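Local coordinates for C-type diheme-containing protein (Kuenenia stuttgartiensis, PDB 6H5L) that binds two hemes c and probably relays electrons, as a diheme cytochrome found in a hydroxylamine oxidoreductase-like reductase complex of an anammox bacterium, at residues Y210-H213 with Y214-L218; A127-K130 with I131-K135; D30-L33 with S34-M37; V93-L96 with K97-E101. One frame throughout, in Å; residues are numbered along the deposited sequence.

Contact 1 of 4, residues Y210-H213 with Y214-L218; sequences YLTH and YVMSL. With HEC (heme c), chain K.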
loop_
_atom_site.group_PDB
_atom_site.type_symbol
_atom_site.label_atom_id
_atom_site.label_comp_id
_atom_site.label_asym_id
_atom_site.label_seq_id
_atom_site.Cartn_x
_atom_site.Cartn_y
_atom_site.Cartn_z
ATOM N N TYR B 210 -5.293 21.492 -35.995
ATOM C CA TYR B 210 -6.114 20.942 -34.918
ATOM C C TYR B 210 -5.902 19.440 -34.801
ATOM O O TYR B 210 -5.674 18.911 -33.706
ATOM C CB TYR B 210 -7.598 21.231 -35.163
ATOM C CG TYR B 210 -7.988 22.682 -35.360
ATOM C CD1 TYR B 210 -7.174 23.719 -34.920
ATOM C CD2 TYR B 210 -9.188 23.010 -35.980
ATOM C CE1 TYR B 210 -7.543 25.042 -35.104
ATOM C CE2 TYR B 210 -9.563 24.324 -36.167
ATOM C CZ TYR B 210 -8.739 25.336 -35.727
ATOM O OH TYR B 210 -9.111 26.648 -35.912
ATOM N N LEU B 211 -5.982 18.737 -35.933
ATOM C CA LEU B 211 -5.791 17.291 -35.939
ATOM C C LEU B 211 -4.385 16.919 -35.493
ATOM O O LEU B 211 -4.199 15.960 -34.735
ATOM C CB LEU B 211 -6.076 16.742 -37.336
ATOM C CG LEU B 211 -5.942 15.240 -37.572
ATOM C CD1 LEU B 211 -6.965 14.474 -36.750
ATOM C CD2 LEU B 211 -6.101 14.937 -39.054
ATOM N N THR B 212 -3.378 17.662 -35.959
ATOM C CA THR B 212 -2.007 17.406 -35.531
ATOM C C THR B 212 -1.868 17.546 -34.020
ATOM O O THR B 212 -1.227 16.714 -33.369
ATOM C CB THR B 212 -1.045 18.357 -36.244
ATOM O OG1 THR B 212 -1.024 18.058 -37.645
ATOM C CG2 THR B 212 0.356 18.228 -35.680
ATOM N N HIS B 213 -2.471 18.591 -33.446
ATOM C CA HIS B 213 -2.360 18.813 -32.007
ATOM C C HIS B 213 -2.954 17.654 -31.216
ATOM O O HIS B 213 -2.411 17.260 -30.178
ATOM C CB HIS B 213 -3.037 20.130 -31.625
ATOM C CG HIS B 213 -2.352 21.341 -32.176
ATOM N ND1 HIS B 213 -2.954 22.581 -32.221
ATOM C CD2 HIS B 213 -1.115 21.504 -32.703
ATOM C CE1 HIS B 213 -2.118 23.455 -32.755
ATOM N NE2 HIS B 213 -0.995 22.827 -33.055
ATOM N N TYR B 214 -4.072 17.096 -31.688
ATOM C CA TYR B 214 -4.669 15.966 -30.982
ATOM C C TYR B 214 -3.837 14.701 -31.151
ATOM O O TYR B 214 -3.744 13.886 -30.225
ATOM C CB TYR B 214 -6.098 15.723 -31.462
ATOM C CG TYR B 214 -6.713 14.490 -30.841
ATOM C CD1 TYR B 214 -7.111 14.486 -29.510
ATOM C CD2 TYR B 214 -6.879 13.324 -31.579
ATOM C CE1 TYR B 214 -7.666 13.358 -28.933
ATOM C CE2 TYR B 214 -7.432 12.193 -31.012
ATOM C CZ TYR B 214 -7.825 12.216 -29.690
ATOM O OH TYR B 214 -8.377 11.089 -29.125
ATOM N N VAL B 215 -3.239 14.510 -32.328
ATOM C CA VAL B 215 -2.385 13.345 -32.541
ATOM C C VAL B 215 -1.174 13.398 -31.619
ATOM O O VAL B 215 -0.788 12.388 -31.017
ATOM C CB VAL B 215 -1.970 13.245 -34.021
ATOM C CG1 VAL B 215 -0.906 12.172 -34.203
ATOM C CG2 VAL B 215 -3.177 12.945 -34.891
ATOM N N MET B 216 -0.558 14.576 -31.487
ATOM C CA MET B 216 0.537 14.734 -30.536
ATOM C C MET B 216 0.066 14.521 -29.103
ATOM O O MET B 216 0.846 14.073 -28.254
ATOM C CB MET B 216 1.168 16.119 -30.686
ATOM C CG MET B 216 1.662 16.434 -32.090
ATOM S SD MET B 216 2.989 15.344 -32.640
ATOM C CE MET B 216 4.381 16.470 -32.604
ATOM N N SER B 217 -1.200 14.837 -28.817
ATOM C CA SER B 217 -1.741 14.620 -27.479
ATOM C C SER B 217 -1.764 13.143 -27.111
ATOM O O SER B 217 -1.660 12.797 -25.929
ATOM C CB SER B 217 -3.148 15.213 -27.384
ATOM O OG SER B 217 -3.917 14.547 -26.396
ATOM N N LEU B 218 -1.899 12.260 -28.101
ATOM C CA LEU B 218 -1.947 10.826 -27.843
ATOM C C LEU B 218 -0.584 10.238 -27.506
ATOM O O LEU B 218 -0.520 9.107 -27.011
ATOM C CB LEU B 218 -2.545 10.098 -29.050
ATOM C CG LEU B 218 -3.987 10.482 -29.390
ATOM C CD1 LEU B 218 -4.473 9.737 -30.624
ATOM C CD2 LEU B 218 -4.904 10.219 -28.205
HETATM FE FE HEC K . -3.302 6.806 -40.636
HETATM C CHA HEC K . 0.089 6.388 -40.972
HETATM C CHB HEC K . -2.750 9.510 -38.586
HETATM C CHC HEC K . -6.673 7.462 -40.576
HETATM C CHD HEC K . -3.906 3.738 -42.021
HETATM N NA HEC K . -1.631 7.810 -39.956
HETATM C C1A HEC K . -0.326 7.390 -40.122
HETATM C C2A HEC K . 0.518 8.190 -39.253
HETATM C C3A HEC K . -0.268 9.049 -38.592
HETATM C C4A HEC K . -1.635 8.828 -39.022
HETATM C CMA HEC K . 0.185 10.100 -37.553
HETATM C CAA HEC K . 2.053 8.057 -39.115
HETATM C CBA HEC K . 2.753 9.189 -39.864
HETATM C CGA HEC K . 4.246 9.016 -39.754
HETATM O O1A HEC K . 4.692 7.966 -39.223
HETATM O O2A HEC K . 4.993 9.925 -40.199
HETATM N NB HEC K . -4.507 8.182 -39.681
HETATM C C1B HEC K . -4.043 9.303 -39.022
HETATM C C2B HEC K . -5.146 10.231 -38.880
HETATM C C3B HEC K . -6.236 9.669 -39.426
HETATM C C4B HEC K . -5.851 8.368 -39.941
HETATM C CMB HEC K . -5.037 11.606 -38.181
HETATM C CAB HEC K . -7.665 10.255 -39.512
HETATM C CBB HEC K . -7.720 11.569 -40.323
HETATM N NC HEC K . -4.983 5.772 -41.155
HETATM C C1C HEC K . -6.277 6.259 -41.123
HETATM C C2C HEC K . -7.116 5.351 -41.881
HETATM C C3C HEC K . -6.382 4.265 -42.163
HETATM C C4C HEC K . -5.003 4.546 -41.791
HETATM C CMC HEC K . -8.661 5.446 -41.935
HETATM C CAC HEC K . -6.870 2.989 -42.891
HETATM C CBC HEC K . -7.248 3.310 -44.353
HETATM N ND HEC K . -2.086 5.283 -41.369
HETATM C C1D HEC K . -2.577 4.111 -41.940
HETATM C C2D HEC K . -1.456 3.342 -42.436
HETATM C C3D HEC K . -0.205 4.171 -42.109
HETATM C C4D HEC K . -0.696 5.358 -41.446
HETATM C CMD HEC K . -1.510 1.975 -43.149
HETATM C CAD HEC K . 1.267 3.817 -42.418
HETATM C CBD HEC K . 1.810 2.885 -41.339
HETATM C CGD HEC K . 3.195 2.419 -41.706
HETATM O O1D HEC K . 3.787 2.978 -42.667
HETATM O O2D HEC K . 3.708 1.484 -41.038
#

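Contact 2 of 4, residues A127-K130 with I131-K135; sequences AGKK and IYEEK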
loop_
_atom_site.group_PDB
_atom_site.type_symbol
_atom_site.label_atom_id
_atom_site.label_comp_id
_atom_site.label_asym_id
_atom_site.label_seq_id
_atom_site.Cartn_x
_atom_site.Cartn_y
_atom_site.Cartn_z
ATOM N N ALA B 127 -10.885 20.085 -30.925
ATOM C CA ALA B 127 -11.342 20.143 -32.309
ATOM C C ALA B 127 -10.709 19.041 -33.145
ATOM O O ALA B 127 -11.329 18.554 -34.097
ATOM C CB ALA B 127 -11.035 21.514 -32.913
ATOM N N GLY B 128 -9.488 18.636 -32.806
ATOM C CA GLY B 128 -8.836 17.529 -33.476
ATOM C C GLY B 128 -9.368 16.189 -33.015
ATOM O O GLY B 128 -9.458 15.243 -33.804
ATOM N N LYS B 129 -9.716 16.094 -31.728
ATOM C CA LYS B 129 -10.359 14.885 -31.222
ATOM C C LYS B 129 -11.675 14.624 -31.939
ATOM O O LYS B 129 -12.008 13.474 -32.248
ATOM C CB LYS B 129 -10.589 15.001 -29.715
ATOM C CG LYS B 129 -11.425 13.871 -29.131
ATOM C CD LYS B 129 -11.596 14.012 -27.628
ATOM C CE LYS B 129 -12.470 12.899 -27.071
ATOM N NZ LYS B 129 -12.596 12.982 -25.590
ATOM N N LYS B 130 -12.434 15.685 -32.214
ATOM C CA LYS B 130 -13.702 15.540 -32.920
ATOM C C LYS B 130 -13.483 15.039 -34.343
ATOM O O LYS B 130 -14.204 14.151 -34.812
ATOM C CB LYS B 130 -14.434 16.881 -32.924
ATOM C CG LYS B 130 -15.945 16.792 -33.008
ATOM C CD LYS B 130 -16.557 18.182 -32.955
ATOM C CE LYS B 130 -18.055 18.152 -33.194
ATOM N NZ LYS B 130 -18.587 19.528 -33.401
ATOM N N ILE B 131 -12.489 15.593 -35.042
ATOM C CA ILE B 131 -12.173 15.135 -36.395
ATOM C C ILE B 131 -11.685 13.692 -36.366
ATOM O O ILE B 131 -12.108 12.855 -37.173
ATOM C CB ILE B 131 -11.132 16.062 -37.046
ATOM C CG1 ILE B 131 -11.697 17.475 -37.214
ATOM C CG2 ILE B 131 -10.660 15.497 -38.382
ATOM C CD1 ILE B 131 -10.672 18.479 -37.705
ATOM N N TYR B 132 -10.780 13.386 -35.433
ATOM C CA TYR B 132 -10.166 12.063 -35.375
ATOM C C TYR B 132 -11.200 10.974 -35.115
ATOM O O TYR B 132 -11.080 9.859 -35.634
ATOM C CB TYR B 132 -9.084 12.050 -34.291
ATOM C CG TYR B 132 -8.361 10.732 -34.104
ATOM C CD1 TYR B 132 -8.883 9.740 -33.282
ATOM C CD2 TYR B 132 -7.142 10.491 -34.724
ATOM C CE1 TYR B 132 -8.224 8.539 -33.099
ATOM C CE2 TYR B 132 -6.472 9.290 -34.545
ATOM C CZ TYR B 132 -7.020 8.319 -33.731
ATOM O OH TYR B 132 -6.364 7.122 -33.546
ATOM N N GLU B 133 -12.221 11.272 -34.314
ATOM C CA GLU B 133 -13.140 10.241 -33.843
ATOM C C GLU B 133 -14.506 10.270 -34.517
ATOM O O GLU B 133 -15.162 9.226 -34.598
ATOM C CB GLU B 133 -13.325 10.350 -32.325
ATOM C CG GLU B 133 -12.571 9.293 -31.530
ATOM C CD GLU B 133 -11.810 9.875 -30.351
ATOM O OE1 GLU B 133 -10.581 9.660 -30.268
ATOM O OE2 GLU B 133 -12.440 10.553 -29.511
ATOM N N GLU B 134 -14.961 11.430 -34.989
ATOM C CA GLU B 134 -16.290 11.559 -35.576
ATOM C C GLU B 134 -16.246 11.878 -37.065
ATOM O O GLU B 134 -16.819 11.142 -37.876
ATOM C CB GLU B 134 -17.087 12.641 -34.836
ATOM C CG GLU B 134 -17.295 12.376 -33.358
ATOM C CD GLU B 134 -18.043 13.504 -32.677
ATOM O OE1 GLU B 134 -18.699 14.292 -33.391
ATOM O OE2 GLU B 134 -17.971 13.608 -31.434
ATOM N N LYS B 135 -15.567 12.961 -37.448
ATOM C CA LYS B 135 -15.672 13.455 -38.819
ATOM C C LYS B 135 -14.980 12.529 -39.810
ATOM O O LYS B 135 -15.462 12.350 -40.933
ATOM C CB LYS B 135 -15.096 14.870 -38.909
ATOM C CG LYS B 135 -15.383 15.571 -40.227
ATOM C CD LYS B 135 -15.194 17.070 -40.105
ATOM C CE LYS B 135 -15.708 17.798 -41.335
ATOM N NZ LYS B 135 -15.779 19.268 -41.112
#

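Contact 3 of 4, residues D30-L33 with S34-M37; sequences DGLL and SRSM. With HEC (heme c), chain C.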
loop_
_atom_site.group_PDB
_atom_site.type_symbol
_atom_site.label_atom_id
_atom_site.label_comp_id
_atom_site.label_asym_id
_atom_site.label_seq_id
_atom_site.Cartn_x
_atom_site.Cartn_y
_atom_site.Cartn_z
ATOM N N ASP B 30 14.054 -6.060 -52.972
ATOM C CA ASP B 30 14.142 -7.513 -52.951
ATOM C C ASP B 30 15.571 -7.972 -52.702
ATOM O O ASP B 30 16.035 -8.959 -53.282
ATOM C CB ASP B 30 13.601 -8.113 -54.246
ATOM C CG ASP B 30 14.402 -7.696 -55.465
ATOM O OD1 ASP B 30 14.995 -6.596 -55.443
ATOM O OD2 ASP B 30 14.437 -8.469 -56.446
ATOM N N GLY B 31 16.301 -7.263 -51.844
ATOM C CA GLY B 31 17.524 -7.821 -51.304
ATOM C C GLY B 31 17.251 -9.102 -50.541
ATOM O O GLY B 31 16.123 -9.386 -50.139
ATOM N N LEU B 32 18.304 -9.901 -50.351
ATOM C CA LEU B 32 18.125 -11.189 -49.685
ATOM C C LEU B 32 17.519 -11.015 -48.297
ATOM O O LEU B 32 16.599 -11.748 -47.920
ATOM C CB LEU B 32 19.455 -11.936 -49.592
ATOM C CG LEU B 32 19.299 -13.368 -49.071
ATOM C CD1 LEU B 32 18.620 -14.244 -50.113
ATOM C CD2 LEU B 32 20.627 -13.967 -48.643
ATOM N N LEU B 33 18.001 -10.033 -47.533
ATOM C CA LEU B 33 17.509 -9.817 -46.177
ATOM C C LEU B 33 16.091 -9.266 -46.139
ATOM O O LEU B 33 15.522 -9.160 -45.048
ATOM C CB LEU B 33 18.452 -8.879 -45.422
ATOM C CG LEU B 33 19.592 -9.499 -44.606
ATOM C CD1 LEU B 33 20.028 -10.840 -45.175
ATOM C CD2 LEU B 33 20.776 -8.546 -44.546
ATOM N N SER B 34 15.510 -8.913 -47.287
ATOM C CA SER B 34 14.131 -8.438 -47.307
ATOM C C SER B 34 13.129 -9.560 -47.062
ATOM O O SER B 34 11.982 -9.279 -46.701
ATOM C CB SER B 34 13.827 -7.758 -48.641
ATOM O OG SER B 34 13.877 -8.686 -49.711
ATOM N N ARG B 35 13.537 -10.818 -47.251
ATOM C CA ARG B 35 12.620 -11.937 -47.053
ATOM C C ARG B 35 12.179 -12.061 -45.599
ATOM O O ARG B 35 11.056 -12.499 -45.330
ATOM C CB ARG B 35 13.276 -13.239 -47.512
ATOM C CG ARG B 35 14.471 -13.643 -46.663
ATOM C CD ARG B 35 15.173 -14.881 -47.182
ATOM N NE ARG B 35 16.372 -15.165 -46.400
ATOM C CZ ARG B 35 17.156 -16.220 -46.584
ATOM N NH1 ARG B 35 16.869 -17.104 -47.529
ATOM N NH2 ARG B 35 18.227 -16.393 -45.821
ATOM N N SER B 36 13.038 -11.679 -44.656
ATOM C CA SER B 36 12.767 -11.830 -43.232
ATOM C C SER B 36 12.583 -10.494 -42.530
ATOM O O SER B 36 12.530 -10.454 -41.297
ATOM C CB SER B 36 13.895 -12.616 -42.563
ATOM O OG SER B 36 15.121 -11.909 -42.644
ATOM N N MET B 37 12.484 -9.403 -43.280
ATOM C CA MET B 37 12.462 -8.063 -42.719
ATOM C C MET B 37 11.040 -7.523 -42.691
ATOM O O MET B 37 10.284 -7.689 -43.651
ATOM C CB MET B 37 13.365 -7.134 -43.533
ATOM C CG MET B 37 13.575 -5.763 -42.928
ATOM S SD MET B 37 14.879 -4.854 -43.781
ATOM C CE MET B 37 16.301 -5.876 -43.405
HETATM FE FE HEC C . 24.203 -6.265 -37.416
HETATM C CHA HEC C . 23.822 -9.499 -38.450
HETATM C CHB HEC C . 26.230 -7.321 -34.848
HETATM C CHC HEC C . 25.017 -3.024 -36.739
HETATM C CHD HEC C . 21.542 -5.241 -39.295
HETATM N NA HEC C . 24.923 -8.072 -36.783
HETATM C C1A HEC C . 24.590 -9.300 -37.323
HETATM C C2A HEC C . 25.194 -10.333 -36.501
HETATM C C3A HEC C . 25.855 -9.730 -35.505
HETATM C C4A HEC C . 25.700 -8.297 -35.662
HETATM C CMA HEC C . 26.650 -10.426 -34.378
HETATM C CAA HEC C . 25.075 -11.856 -36.741
HETATM C CBA HEC C . 26.317 -12.420 -37.424
HETATM C CGA HEC C . 26.061 -13.867 -37.759
HETATM O O1A HEC C . 24.892 -14.314 -37.630
HETATM O O2A HEC C . 27.020 -14.577 -38.157
HETATM N NB HEC C . 25.354 -5.340 -35.998
HETATM C C1B HEC C . 26.216 -5.971 -35.124
HETATM C C2B HEC C . 27.102 -4.969 -34.564
HETATM C C3B HEC C . 26.760 -3.781 -35.081
HETATM C C4B HEC C . 25.658 -3.991 -35.997
HETATM C CMB HEC C . 28.215 -5.252 -33.528
HETATM C CAB HEC C . 27.410 -2.409 -34.791
HETATM C CBB HEC C . 28.850 -2.341 -35.344
HETATM N NC HEC C . 23.374 -4.459 -37.871
HETATM C C1C HEC C . 23.963 -3.240 -37.600
HETATM C C2C HEC C . 23.364 -2.245 -38.466
HETATM C C3C HEC C . 22.322 -2.828 -39.091
HETATM C C4C HEC C . 22.359 -4.251 -38.782
HETATM C CMC HEC C . 23.660 -0.730 -38.341
HETATM C CAC HEC C . 21.314 -2.157 -40.061
HETATM C CBC HEC C . 22.018 -1.518 -41.279
HETATM N ND HEC C . 22.863 -7.238 -38.673
HETATM C C1D HEC C . 21.863 -6.583 -39.389
HETATM C C2D HEC C . 21.219 -7.550 -40.253
HETATM C C3D HEC C . 21.932 -8.884 -39.992
HETATM C C4D HEC C . 22.938 -8.591 -38.995
HETATM C CMD HEC C . 20.057 -7.293 -41.233
HETATM C CAD HEC C . 21.636 -10.248 -40.657
HETATM C CBD HEC C . 22.767 -10.566 -41.632
HETATM C CGD HEC C . 22.553 -11.898 -42.302
HETATM O O1D HEC C . 23.439 -12.307 -43.097
HETATM O O2D HEC C . 21.508 -12.548 -42.048
#

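Contact 4 of 4, residues V93-L96 with K97-E101; sequences VPVL and KSFSE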
loop_
_atom_site.group_PDB
_atom_site.type_symbol
_atom_site.label_atom_id
_atom_site.label_comp_id
_atom_site.label_asym_id
_atom_site.label_seq_id
_atom_site.Cartn_x
_atom_site.Cartn_y
_atom_site.Cartn_z
ATOM N N VAL B 93 20.766 9.686 -54.652
ATOM C CA VAL B 93 19.426 10.144 -55.016
ATOM C C VAL B 93 19.081 9.819 -56.469
ATOM O O VAL B 93 18.015 9.235 -56.706
ATOM C CB VAL B 93 19.266 11.638 -54.688
ATOM C CG1 VAL B 93 17.905 12.142 -55.146
ATOM C CG2 VAL B 93 19.455 11.873 -53.197
ATOM N N PRO B 94 19.915 10.153 -57.465
ATOM C CA PRO B 94 19.552 9.779 -58.843
ATOM C C PRO B 94 19.518 8.279 -59.064
ATOM O O PRO B 94 18.746 7.806 -59.908
ATOM C CB PRO B 94 20.644 10.444 -59.695
ATOM C CG PRO B 94 21.289 11.442 -58.800
ATOM C CD PRO B 94 21.197 10.874 -57.431
ATOM N N VAL B 95 20.340 7.517 -58.338
ATOM C CA VAL B 95 20.304 6.060 -58.451
ATOM C C VAL B 95 18.926 5.538 -58.065
ATOM O O VAL B 95 18.347 4.688 -58.753
ATOM C CB VAL B 95 21.409 5.426 -57.589
ATOM C CG1 VAL B 95 21.425 3.915 -57.773
ATOM C CG2 VAL B 95 22.766 6.028 -57.928
ATOM N N LEU B 96 18.383 6.043 -56.954
ATOM C CA LEU B 96 17.026 5.682 -56.556
ATOM C C LEU B 96 16.002 6.159 -57.579
ATOM O O LEU B 96 14.995 5.484 -57.822
ATOM C CB LEU B 96 16.714 6.260 -55.175
ATOM C CG LEU B 96 17.038 5.408 -53.945
ATOM C CD1 LEU B 96 18.520 5.077 -53.860
ATOM C CD2 LEU B 96 16.573 6.104 -52.673
ATOM N N LYS B 97 16.244 7.325 -58.189
ATOM C CA LYS B 97 15.318 7.844 -59.190
ATOM C C LYS B 97 15.343 7.014 -60.465
ATOM O O LYS B 97 14.314 6.887 -61.139
ATOM C CB LYS B 97 15.644 9.306 -59.505
ATOM C CG LYS B 97 15.543 10.241 -58.312
ATOM C CD LYS B 97 15.859 11.678 -58.695
ATOM C CE LYS B 97 14.764 12.271 -59.567
ATOM N NZ LYS B 97 15.058 13.678 -59.952
ATOM N N SER B 98 16.498 6.437 -60.810
ATOM C CA SER B 98 16.618 5.661 -62.038
ATOM C C SER B 98 15.888 4.326 -61.970
ATOM O O SER B 98 15.765 3.656 -63.000
ATOM C CB SER B 98 18.093 5.420 -62.368
ATOM O OG SER B 98 18.671 4.475 -61.486
ATOM N N PHE B 99 15.400 3.928 -60.794
ATOM C CA PHE B 99 14.709 2.653 -60.660
ATOM C C PHE B 99 13.270 2.704 -61.157
ATOM O O PHE B 99 12.679 1.647 -61.406
ATOM C CB PHE B 99 14.728 2.195 -59.199
ATOM C CG PHE B 99 16.104 1.884 -58.675
ATOM C CD1 PHE B 99 17.042 1.250 -59.474
ATOM C CD2 PHE B 99 16.459 2.230 -57.381
ATOM C CE1 PHE B 99 18.307 0.965 -58.991
ATOM C CE2 PHE B 99 17.721 1.948 -56.893
ATOM C CZ PHE B 99 18.647 1.315 -57.699
ATOM N N SER B 100 12.696 3.895 -61.311
ATOM C CA SER B 100 11.303 4.053 -61.704
ATOM C C SER B 100 11.220 4.924 -62.948
ATOM O O SER B 100 11.789 6.020 -62.983
ATOM C CB SER B 100 10.474 4.661 -60.568
ATOM O OG SER B 100 9.129 4.853 -60.966
ATOM N N GLU B 101 10.511 4.430 -63.966
ATOM C CA GLU B 101 10.320 5.203 -65.188
ATOM C C GLU B 101 9.542 6.485 -64.929
ATOM O O GLU B 101 9.665 7.450 -65.693
ATOM C CB GLU B 101 9.602 4.352 -66.235
ATOM C CG GLU B 101 10.378 3.122 -66.681
ATOM C CD GLU B 101 11.461 3.449 -67.692
ATOM O OE1 GLU B 101 11.193 4.255 -68.607
ATOM O OE2 GLU B 101 12.580 2.903 -67.570
#

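Contact 1 of 4, residues Y210-H213 with Y214-L218
Leu-211 and Val-215, one helical turn apart, set their aliphatic ends against the same heme methyl while the backbone amides and carbonyls between them satisfy one another. Along helix 205-217 each carbonyl of Tyr-210 to His-213 is claimed by an amide four residues on. Val-215 N reaches Leu-211 O at 3.0 Å, and Met-216 N meets Thr-212 O at 2.9 Å with an almost straight N-H (170°). Tyr-214 N bonds to Tyr-210 O, and the bond from Ser-217 N to His-213 O is more bent. Leu-218 N then turns to Val-215 O at 3.1 Å, with a weak bond to Tyr-214 O beside it.

The buried polar side chains find their partners a little farther off. Thr-212 OG1 bonds back to Arg-208 O, and His-213 ND1 to Thr-124 OG1, while Tyr-214 OH has a weak hydrogen bond with Glu-133 OE1. The heme-facing side is apolar. Leu-211 CD2 lies 3.6 Å from CMB of the heme bound covalently through Cys-138 and Cys-141, and Val-215 CG2 approaches that methyl at 4.0 Å. With CG anti to the backbone N (chi1 175°), Tyr-214 turns its ring to where Leu-218 CG covers one face, 4.1 Å above the plane and toward the rim. The rings of Tyr-214 and Tyr-132 also meet, their planes inclined at about 60°. Helix 205-217 thus runs between helix 122-135, reached by Tyr-210 and Tyr-214, and helix 180-189, touched by Leu-211, Thr-212 and Met-216, with the heme against Leu-211 and Val-215.

Contact 2 of 4, residues A127-K130 with I131-K135
This is a local contact within helix 122-135, in which Lys-129 and Lys-130 pack against Glu-133 and Glu-134, one turn later, on the approach to a heme attachment site. The first part is ordinary alpha helix: Tyr-132 N bonds to Gly-128 O at 2.8 Å and Glu-133 N to Lys-129 O at 3.0 Å, whereas the bond from Ile-131 N to Ala-127 O is weak. Then the coil widens. Lys-130 O is gripped by two amides, Glu-134 N at 2.8 Å and Lys-135 N at 3.2 Å, the second being the mark of a pi-type turn.

The exposed side chains pair by their stems. The lysine and glutamate chains cross obliquely, so that Glu-133 OE2 rests against Lys-129 CE at 3.4 Å, its other oxygen being held weakly from helix 205-217, while NZ of that lysine stops 4.6 Å from Glu-133 OE2. No salt bridge forms, although the opposite charges probably still attract. Lys-129 is fully extended, CG anti to its amide nitrogen (chi1 172°), which carries the ammonium past the carboxylate. Glu-134 repeats the pattern, its OE1 lying 3.7 Å from Lys-130 CG.

On the buried side, Gly-128 has no side chain to hold off helix 205-217, and Tyr-214 CB comes within 3.6 Å of Gly-128 C. Tyr-132 points inward, where its OH is satisfied by Gly-143 O, and Glu-133 O accepts a bond from Trp-139 NE1. Such an N-terminal helix, crossed by the C-terminal one and leading directly into the CXXCH motif of Cys-138, Cys-141 and His-142, is the hallmark of the class I cytochrome c fold.

Contact 3 of 4, residues D30-L33 with S34-M37
Arg-35 folds back along Leu-32 and Met-37 along Leu-33, two pairings set up by a short 3-10 turn in the loop that follows the CXXCH segment of the first heme. The turn is closed by Ser-34 N bonding to Gly-31 O at 3.0 Å and Arg-35 N to Leu-32 O at 3.3 Å. Both donors stand above the carbonyl planes, by 60° and 47°, as the tight coil requires.

In Arg-35, CG lies between the backbone N and the carbonyl carbon (chi1 66°), and the chain then runs extended past Leu-32 O. Its guanidinium lays one face toward Leu-32 CD1, 4.1 Å from the plane and offset toward the rim. NH2 is left to form a salt bridge with Asp-356 of the neighbouring hydroxylamine oxidoreductase-like subunit, whose carboxylate also bonds to Ser-36 OG.

Leu-33 turns to a different partner, a heme c held by hydrogen bonds from the chain of a hydroxylamine oxidoreductase-like subunit. An alanine here would remove both branches and would probably open a gap beside that heme, leaving its CMD methyl without this apolar mate. Met-37 lines the pocket of the cytochrome's own first heme, so the turn spans the space between two hemes. Met-37 packs against Leu-33, its CB 3.3 Å from Leu-33 O and its CE 4.2 Å from Leu-33 CB. Farther out along the same leucine side chain, Leu-33 CD2 meets the heme methyl CMD at 3.6 Å.

Contact 4 of 4, residues V93-L96 with K97-E101
Helix 93-97 runs out into a type I beta turn from Lys-97 to Ser-100, and the fold-back of Phe-99 onto Val-95 and Leu-96 closes this end. Two backbone bonds carry the helix to its last turn, Lys-97 N to Val-93 O at 3.0 Å and Ser-98 N to Pro-94 O at 2.8 Å. Val-95 O is next: Ser-98 OG donates to it at 2.8 Å, its hydroxyl placed between the amide N and the carbonyl carbon (chi1 73°), with only a weak bond from Ser-98 N in support. Phe-99 N reaches Leu-96 O weakly.

The same Val-95 O sits over the centre of one face of the Phe-99 ring, 3.2 Å above its plane. Val-95 and Phe-99 lie side by side, pointing the same way, with CG1 against CZ at 3.8 Å, and Leu-96 CD1 stands 4.4 Å from Phe-99 CE2. Replacing Phe-99 by an alanine would probably uncover Val-95 O on that side and leave the Tyr-15 ring, which meets the phenylalanine at about 55°, without its aromatic neighbour.

Lys-97 passes its CD across Val-93 CG1 at 4.1 Å and ends in a salt bridge to Asp-62. Leu-96 touches the first heme, and the contact as a whole is wedged between helix 9-18, where Tyr-15 meets Val-95 and Leu-96, and helix 62-71, where Ile-65 meets Leu-96 and Lys-97.

How the contacts relate
All four contacts are local, yet their chemistry follows their place. Contacts 1 and 2 lie on two helices near the second heme that touch directly, their centres 10 Å apart; the former is largely buried, with an apolar heme-facing side and polar groups satisfied by neighbouring residues, the latter amphipathic, with loosely paired charges outside and a tyrosine within. Contacts 3 and 4, on the opposite side of the chain's centre, both reach the pocket of the first heme, about 20 Å apart between centres and without touching. Contact 4, at a helix end, is again buried, whereas contact 3 is a loop turn whose Arg-35 and Ser-36 side chains bond to a neighbouring subunit. Among the four, contact 3 alone meets another protein chain.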